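Local coordinates for prolyl-tRNA synthetase (Naegleria fowleri, PDB 6UYH), which probably catalyses ATP-dependent attachment of proline to its tRNA, as a class II aminoacyl-tRNA synthetase, and here binds the inhibitor halofuginone together with an ATP analogue, at residues W25-I30 and I280-D286; E98-V102 and P113-R117; K287-P293 and E351-P356. Where two conformers were deposited one is given. Residues are numbered along the deposited sequence.

How the contacts relate
Contacts 1 and 3 are neighbours, with centres 10 Å apart, and form one continuous junction: the chain that leaves helix 274-283 in contact 1 runs straight on into contact 3. They share packing, with Ile-280 CG1 3.7 Å from Met-289 SD. Contact 2 stands apart, its centre 33 Å from that of contact 1 and 38 Å from that of contact 3, in a hairpin at the subunit interface beside the halofuginone pocket. All three are mainly buried, although Lys-287 in contact 3 is exposed. Their chemistry differs: contact 1 is aromatic and aliphatic helix packing plus one indole hydrogen bond, contact 2 a backbone ladder with apolar side chains on both faces, and contact 3 a backbone-bonded helix end.

Contact 1 (W25-I30 and I280-D286); sequences WYSQVI and IMVHGDD
Helix segment 25-30 packs on the last turn (280-283) of a class II core helix, 274-283, and on the loop 284-286 after it; the place of that helix after strand 261-272, with Arg-274 in the nucleotide pocket, is consistent with motif 3. CA register: Tyr-26 to Met-281 7.3 Å, Val-29 to Gly-284 7.7 Å and Ile-30 to Ile-280 8.0 Å. Ile-280 (chi1 m, chi2 t) points toward helix 22-32. Ile-280 CG2 lies 3.8 Å from Tyr-26 CE1 and 4.2 Å from Val-29 CG1, and Ile-280 CD1 3.9 Å from Ile-30 CG2. Met-281 (m, t, t) sets CE over one face of the Tyr-26 (chi1 t) ring, 3.8 Å from the centroid and 15° off the normal, a CH-pi contact, with Met-281 SD 5.0 Å from that centroid and oblique (Met-aromatic); the Tyr-26 hydroxyl bonds to Pro-158 O. At Gly-284 (phi/psi -61/154) the helix ends, and Trp-25 (chi1 t, chi2 87°) brings CZ2 to 3.4 Å from Gly-284 C. An ideal CB on Gly-284 would clash, 2.7 Å from Trp-25 CH2. The Asp-285 and Asp-286 carboxylates go to Arg-376 and Lys-17, respectively. Trp-25 NE1 donates a hydrogen bond to Asp-285 O (2.9 Å, N-H...O 154°).

Contact 2 (E98-V102 and P113-R117); sequences EVAWV and PIALR. With HFG (7-bromo-6-chloro-3-{3-[(2R,3S)-3-hydroxypiperidin-2-yl]-2-oxopropyl}quinazolin-4(3H)-one), chain D.
Ala-115 CB sits over the six-membered ring of Trp-101 (chi1 m, chi2 95°), 3.8 Å from its centroid and 11° off the normal, a CH-pi contact; Val-99 CG1 lies 3.5 Å from Ala-115 CB. On the other sheet face Val-102 meets Ile-114 (CB to CG1, 4.0 Å) and Leu-116 (CG2 to CD2, 3.8 Å). In the antiparallel hairpin the axes of 100-102 and 113-116 approach to 4.6 Å, with 140° between their N-to-C directions. Trp-101 and Ala-115 make the non-hydrogen-bonded pair (CA-CA 4.5 Å), Val-102 and Ile-114 the hydrogen-bonded one, through Val-102 N to Ile-114 O 2.8 Å and Ile-114 N to Val-102 O 3.2 Å. Leu-116 N to Ala-100 O (3.0 Å) follows, then a water bridging Ala-100 N (2.9 Å) and Leu-116 O (2.7 Å). Trp-101 and Val-102 extend the ladder to the second subunit. Halofuginone BR1 lies 3.5 Å from Val-99 CG2 and 3.6 Å from Glu-98 CB, so Glu-98 and Val-99, before the hairpin, meet the bromine through aliphatic carbons, a nonpolar contact.

Contact 3 (K287-P293 and E351-P356); sequences KGMVLPP and ELRGVP
Two backbone hydrogen bonds fasten the non-regular segment 287-293 to the end of helix 343-353: Met-289 N to Leu-352 O, 3.1 Å at 159°, and Leu-291 N to Gly-354 O, 3.0 Å at 153°. Both partners advance by two residues, so the chains run in the same sense, with CA-CA distances of 4.5 Å for Gly-288 and Leu-352 and 4.2 Å for Met-289 and Gly-354. Gly-354 (phi/psi 101/8) closes the helix in a Schellman motif, though its N to Glu-351 O bond, 3.1 Å, is weak. Gly-354 CA lies 3.1 Å from Met-289 O in a CA-H...O contact, and Leu-352 CA makes another to Lys-287 O at 3.5 Å. An ideal CB on Gly-354 would come within 2.6 Å of Met-289 CG and 2.7 Å of Leu-291 CG; at Gly-288 (126/-144) an ideal CB would also clash, 2.9 Å from Leu-352 O. Outward, Leu-291 (chi1 m, chi2 t) puts CD1 3.3 Å from Arg-353 O, and Pro-293 CG meets Pro-356 CB at 4.1 Å. The charged ends turn to other partners, Glu-351 to Arg-358 and Arg-353 to Glu-34. The contact thus ties the linker that follows helix 274-283 of the catalytic core to the anticodon-binding domain mainly through backbone hydrogen bonds and CA-H...O contacts, and both bare glycines let the chains lie this close.

Contact 1 (W25-I30 and I280-D286)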
# COMPACT_ATOMS: atom_id res chain seq x y z
N TRP A 25 -4.56 11.66 28.05
CA TRP A 25 -4.61 12.71 27.03
C TRP A 25 -4.42 12.14 25.63
O TRP A 25 -5.18 12.45 24.70
CB TRP A 25 -3.54 13.78 27.31
CG TRP A 25 -3.40 14.77 26.17
CD1 TRP A 25 -4.12 15.92 25.98
CD2 TRP A 25 -2.49 14.68 25.06
NE1 TRP A 25 -3.71 16.55 24.83
CE2 TRP A 25 -2.72 15.81 24.25
CE3 TRP A 25 -1.50 13.76 24.68
CZ2 TRP A 25 -2.01 16.04 23.07
CZ3 TRP A 25 -0.79 13.99 23.51
CH2 TRP A 25 -1.05 15.12 22.71
N TYR A 26 -3.40 11.30 25.46
CA TYR A 26 -3.09 10.73 24.16
C TYR A 26 -4.23 9.89 23.64
O TYR A 26 -4.63 10.00 22.47
CB TYR A 26 -1.82 9.88 24.29
CG TYR A 26 -1.22 9.32 23.02
CD1 TYR A 26 -0.83 10.16 21.99
CD2 TYR A 26 -1.00 7.95 22.89
CE1 TYR A 26 -0.25 9.65 20.84
CE2 TYR A 26 -0.40 7.42 21.74
CZ TYR A 26 -0.03 8.28 20.73
OH TYR A 26 0.57 7.77 19.60
N SER A 27 -4.80 9.06 24.51
CA SER A 27 -5.94 8.25 24.10
C SER A 27 -7.10 9.12 23.64
O SER A 27 -7.71 8.86 22.60
CB SER A 27 -6.36 7.34 25.25
OG SER A 27 -7.49 6.58 24.89
N GLN A 28 -7.40 10.18 24.40
CA GLN A 28 -8.52 11.04 24.03
C GLN A 28 -8.24 11.78 22.72
O GLN A 28 -9.14 11.91 21.88
CB GLN A 28 -8.82 12.02 25.16
CG GLN A 28 -9.42 11.35 26.39
CD GLN A 28 -10.11 12.32 27.32
OE1 GLN A 28 -10.65 13.34 26.89
NE2 GLN A 28 -10.10 12.01 28.61
N VAL A 29 -7.00 12.24 22.51
CA VAL A 29 -6.70 13.00 21.31
C VAL A 29 -6.76 12.11 20.06
O VAL A 29 -7.31 12.51 19.03
CB VAL A 29 -5.34 13.72 21.44
CG1 VAL A 29 -4.90 14.29 20.09
CG2 VAL A 29 -5.43 14.83 22.48
N ILE A 30 -6.20 10.90 20.12
CA ILE A 30 -6.16 10.09 18.90
C ILE A 30 -7.56 9.56 18.54
O ILE A 30 -7.85 9.35 17.36
CB ILE A 30 -5.14 8.94 19.00
CG1 ILE A 30 -5.57 7.91 20.05
CG2 ILE A 30 -3.71 9.50 19.23
CD1 ILE A 30 -4.51 6.83 20.34
N ILE A 280 2.02 13.33 16.82
CA ILE A 280 0.94 13.68 17.73
C ILE A 280 1.47 14.03 19.11
O ILE A 280 1.06 15.03 19.72
CB ILE A 280 -0.08 12.53 17.79
CG1 ILE A 280 -0.71 12.32 16.41
CG2 ILE A 280 -1.11 12.80 18.88
CD1 ILE A 280 -1.58 11.07 16.32
N MET A 281 2.39 13.22 19.65
CA MET A 281 2.92 13.51 20.98
C MET A 281 3.68 14.82 21.02
O MET A 281 3.68 15.51 22.05
CB MET A 281 3.84 12.37 21.47
CG MET A 281 3.08 11.10 21.83
SD MET A 281 4.23 9.80 22.35
CE MET A 281 3.06 8.50 22.76
N VAL A 282 4.36 15.18 19.92
CA VAL A 282 5.11 16.44 19.90
C VAL A 282 4.17 17.63 19.79
O VAL A 282 4.26 18.59 20.57
CB VAL A 282 6.16 16.42 18.76
CG1 VAL A 282 6.78 17.81 18.60
CG2 VAL A 282 7.25 15.38 19.04
N HIS A 283 3.21 17.58 18.85
CA HIS A 283 2.45 18.78 18.48
C HIS A 283 1.06 18.88 19.09
O HIS A 283 0.51 19.99 19.13
CB HIS A 283 2.28 18.87 16.96
CG HIS A 283 3.56 18.99 16.21
ND1 HIS A 283 4.49 19.97 16.46
CD2 HIS A 283 4.04 18.27 15.16
CE1 HIS A 283 5.51 19.83 15.63
NE2 HIS A 283 5.26 18.81 14.83
N GLY A 284 0.45 17.79 19.53
CA GLY A 284 -0.89 17.87 20.09
C GLY A 284 -0.94 18.76 21.32
O GLY A 284 0.05 18.94 22.03
N ASP A 285 -2.12 19.33 21.58
CA ASP A 285 -2.29 20.23 22.72
C ASP A 285 -3.62 19.90 23.41
O ASP A 285 -4.26 18.89 23.12
CB ASP A 285 -2.15 21.70 22.28
CG ASP A 285 -3.30 22.17 21.37
OD1 ASP A 285 -4.31 21.46 21.24
OD2 ASP A 285 -3.18 23.27 20.80
N ASP A 286 -4.04 20.77 24.32
CA ASP A 286 -5.21 20.48 25.14
C ASP A 286 -6.52 20.71 24.40
O ASP A 286 -7.58 20.38 24.94
CB ASP A 286 -5.18 21.30 26.43
CG ASP A 286 -4.08 20.83 27.39
OD1 ASP A 286 -3.64 19.67 27.26
OD2 ASP A 286 -3.67 21.61 28.26

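Contact 2 (E98-V102 and P113-R117)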
# COMPACT_ATOMS: atom_id res chain seq x y z
N GLU A 98 9.10 -13.22 19.78
CA GLU A 98 8.25 -12.23 19.13
C GLU A 98 7.65 -12.70 17.80
O GLU A 98 6.85 -11.96 17.21
CB GLU A 98 9.01 -10.92 18.88
CG GLU A 98 9.46 -10.17 20.12
CD GLU A 98 9.98 -8.76 19.80
OE1 GLU A 98 10.18 -7.98 20.75
OE2 GLU A 98 10.18 -8.44 18.61
N VAL A 99 8.00 -13.89 17.33
CA VAL A 99 7.52 -14.38 16.03
C VAL A 99 6.11 -14.95 16.18
O VAL A 99 5.86 -15.80 17.04
CB VAL A 99 8.46 -15.45 15.47
CG1 VAL A 99 8.00 -15.87 14.10
CG2 VAL A 99 9.92 -14.97 15.45
N ALA A 100 5.20 -14.53 15.31
CA ALA A 100 3.84 -15.08 15.26
C ALA A 100 3.79 -16.23 14.27
O ALA A 100 4.27 -16.10 13.14
CB ALA A 100 2.84 -13.99 14.87
N TRP A 101 3.21 -17.36 14.69
CA TRP A 101 3.21 -18.59 13.90
C TRP A 101 1.81 -18.98 13.46
O TRP A 101 0.91 -19.12 14.29
CB TRP A 101 3.82 -19.74 14.69
CG TRP A 101 5.29 -19.59 14.84
CD1 TRP A 101 5.96 -19.04 15.90
CD2 TRP A 101 6.29 -19.96 13.88
NE1 TRP A 101 7.31 -19.06 15.66
CE2 TRP A 101 7.54 -19.62 14.43
CE3 TRP A 101 6.25 -20.57 12.62
CZ2 TRP A 101 8.74 -19.86 13.77
CZ3 TRP A 101 7.44 -20.80 11.95
CH2 TRP A 101 8.68 -20.45 12.53
N VAL A 102 1.65 -19.21 12.16
CA VAL A 102 0.45 -19.82 11.61
C VAL A 102 0.60 -21.33 11.74
O VAL A 102 1.57 -21.90 11.23
CB VAL A 102 0.23 -19.42 10.15
CG1 VAL A 102 -0.97 -20.16 9.56
CG2 VAL A 102 0.07 -17.92 10.03
N PRO A 113 4.14 -25.42 10.04
CA PRO A 113 3.90 -24.04 10.50
C PRO A 113 4.79 -23.04 9.77
O PRO A 113 5.95 -23.31 9.46
CB PRO A 113 4.23 -24.10 11.99
CG PRO A 113 4.00 -25.53 12.36
CD PRO A 113 4.41 -26.33 11.16
N ILE A 114 4.22 -21.87 9.49
CA ILE A 114 4.95 -20.79 8.84
C ILE A 114 4.75 -19.53 9.67
O ILE A 114 3.76 -19.40 10.40
CB ILE A 114 4.48 -20.57 7.38
CG1 ILE A 114 2.97 -20.35 7.35
CG2 ILE A 114 4.89 -21.76 6.49
CD1 ILE A 114 2.44 -20.13 5.96
N ALA A 115 5.69 -18.61 9.55
CA ALA A 115 5.69 -17.41 10.38
C ALA A 115 5.24 -16.18 9.59
O ALA A 115 5.28 -16.14 8.36
CB ALA A 115 7.08 -17.18 10.98
N LEU A 116 4.79 -15.17 10.34
CA LEU A 116 4.46 -13.88 9.76
C LEU A 116 5.68 -12.97 9.79
O LEU A 116 6.42 -12.93 10.78
CB LEU A 116 3.31 -13.22 10.52
CG LEU A 116 2.05 -14.07 10.70
CD1 LEU A 116 1.04 -13.30 11.51
CD2 LEU A 116 1.47 -14.50 9.35
N ARG A 117 5.89 -12.26 8.68
CA ARG A 117 6.93 -11.28 8.42
C ARG A 117 7.20 -10.37 9.61
O ARG A 117 6.34 -9.55 9.95
CB ARG A 117 6.51 -10.43 7.20
CG ARG A 117 7.39 -9.22 6.90
CD ARG A 117 6.98 -8.62 5.55
NE ARG A 117 5.56 -8.30 5.50
CZ ARG A 117 4.80 -8.37 4.41
NH1 ARG A 117 5.31 -8.77 3.25
NH2 ARG A 117 3.52 -8.05 4.48
O4' HFG D . 14.17 -5.47 11.39
C21 HFG D . 15.30 -5.29 11.80
C3' HFG D . 16.38 -4.74 10.90
C2' HFG D . 15.91 -3.87 9.73
N1' HFG D . 15.15 -4.64 8.73
C6' HFG D . 14.83 -3.83 7.55
C5' HFG D . 14.02 -2.61 7.90
C4' HFG D . 14.72 -1.80 8.99
C39 HFG D . 15.08 -2.67 10.17
O7' HFG D . 15.81 -1.90 11.14
C1' HFG D . 15.69 -5.63 13.24
N3 HFG D . 14.79 -6.61 13.84
C4 HFG D . 14.83 -7.91 13.35
O11 HFG D . 15.62 -8.24 12.49
C10 HFG D . 13.82 -8.80 13.94
C5 HFG D . 13.75 -10.14 13.56
C2 HFG D . 13.88 -6.23 14.79
N1 HFG D . 12.97 -6.96 15.32
C9 HFG D . 12.92 -8.29 14.88
C8 HFG D . 11.91 -9.10 15.38
C7 HFG D . 11.83 -10.42 14.97
BR1 HFG D . 10.39 -11.47 15.60
C6 HFG D . 12.76 -10.94 14.09
CL1 HFG D . 12.75 -12.63 13.67
O HOH W 1 6.03 -12.46 13.43

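Contact 3 (K287-P293 and E351-P356)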
# COMPACT_ATOMS: atom_id res chain seq x y z
N LYS A 287 -6.47 21.25 23.19
CA LYS A 287 -7.65 21.33 22.34
C LYS A 287 -7.73 20.17 21.35
O LYS A 287 -8.75 20.03 20.67
CB LYS A 287 -7.68 22.66 21.58
CG LYS A 287 -7.82 23.89 22.47
CD LYS A 287 -7.70 25.16 21.64
CE LYS A 287 -7.77 26.41 22.51
NZ LYS A 287 -9.09 26.55 23.18
N GLY A 288 -6.69 19.34 21.26
CA GLY A 288 -6.72 18.18 20.40
C GLY A 288 -5.56 18.10 19.44
O GLY A 288 -4.43 18.48 19.76
N MET A 289 -5.83 17.60 18.24
CA MET A 289 -4.81 17.41 17.22
C MET A 289 -4.30 18.76 16.71
O MET A 289 -5.04 19.73 16.63
CB MET A 289 -5.39 16.59 16.07
CG MET A 289 -4.40 16.18 15.01
SD MET A 289 -3.25 14.92 15.57
CE MET A 289 -4.37 13.56 15.91
N VAL A 290 -3.01 18.79 16.33
CA VAL A 290 -2.42 19.94 15.64
C VAL A 290 -1.64 19.38 14.46
O VAL A 290 -0.56 18.82 14.63
CB VAL A 290 -1.51 20.78 16.55
CG1 VAL A 290 -0.97 21.99 15.78
CG2 VAL A 290 -2.27 21.26 17.79
N LEU A 291 -2.20 19.54 13.23
CA LEU A 291 -1.62 18.85 12.08
C LEU A 291 -0.61 19.73 11.35
O LEU A 291 -0.95 20.85 10.96
CB LEU A 291 -2.70 18.43 11.10
CG LEU A 291 -3.65 17.34 11.60
CD1 LEU A 291 -4.94 17.29 10.77
CD2 LEU A 291 -2.94 16.00 11.59
N PRO A 292 0.62 19.27 11.13
CA PRO A 292 1.52 19.97 10.23
C PRO A 292 0.88 20.10 8.86
O PRO A 292 0.31 19.12 8.35
CB PRO A 292 2.76 19.05 10.17
CG PRO A 292 2.63 18.13 11.35
CD PRO A 292 1.15 17.97 11.56
N PRO A 293 0.90 21.29 8.26
CA PRO A 293 0.12 21.52 7.03
C PRO A 293 0.38 20.54 5.90
O PRO A 293 -0.54 20.22 5.15
CB PRO A 293 0.52 22.95 6.64
CG PRO A 293 0.80 23.62 7.96
CD PRO A 293 1.41 22.55 8.84
N GLU A 351 -10.78 22.36 15.21
CA GLU A 351 -9.58 22.42 16.05
C GLU A 351 -9.27 21.05 16.64
O GLU A 351 -8.11 20.63 16.67
CB GLU A 351 -9.76 23.46 17.16
CG GLU A 351 -9.63 24.90 16.69
CD GLU A 351 -10.04 25.91 17.76
OE1 GLU A 351 -10.51 25.49 18.83
OE2 GLU A 351 -9.89 27.12 17.50
N LEU A 352 -10.30 20.34 17.11
CA LEU A 352 -10.13 18.99 17.64
C LEU A 352 -9.49 18.06 16.61
O LEU A 352 -8.64 17.23 16.95
CB LEU A 352 -11.49 18.44 18.07
CG LEU A 352 -11.59 17.01 18.58
CD1 LEU A 352 -10.65 16.81 19.77
CD2 LEU A 352 -13.03 16.67 18.96
N ARG A 353 -9.87 18.20 15.35
CA ARG A 353 -9.38 17.32 14.30
C ARG A 353 -8.06 17.79 13.70
O ARG A 353 -7.47 17.06 12.91
CB ARG A 353 -10.46 17.16 13.23
CG ARG A 353 -11.66 16.38 13.77
CD ARG A 353 -12.92 16.56 12.95
NE ARG A 353 -13.97 15.62 13.35
CZ ARG A 353 -14.72 15.75 14.45
NH1 ARG A 353 -14.55 16.78 15.27
NH2 ARG A 353 -15.64 14.84 14.74
N GLY A 354 -7.59 18.98 14.07
CA GLY A 354 -6.23 19.38 13.78
C GLY A 354 -6.04 20.31 12.61
O GLY A 354 -4.89 20.58 12.25
N VAL A 355 -7.11 20.83 12.02
CA VAL A 355 -6.96 21.64 10.80
C VAL A 355 -6.07 22.84 11.09
O VAL A 355 -6.34 23.61 12.04
CB VAL A 355 -8.34 22.07 10.28
CG1 VAL A 355 -8.17 23.02 9.11
CG2 VAL A 355 -9.15 20.84 9.86
N PRO A 356 -5.00 23.06 10.32
CA PRO A 356 -4.04 24.11 10.71
C PRO A 356 -4.53 25.54 10.52
O PRO A 356 -4.11 26.43 11.28
CB PRO A 356 -2.81 23.82 9.83
CG PRO A 356 -3.28 22.85 8.78
CD PRO A 356 -4.43 22.10 9.37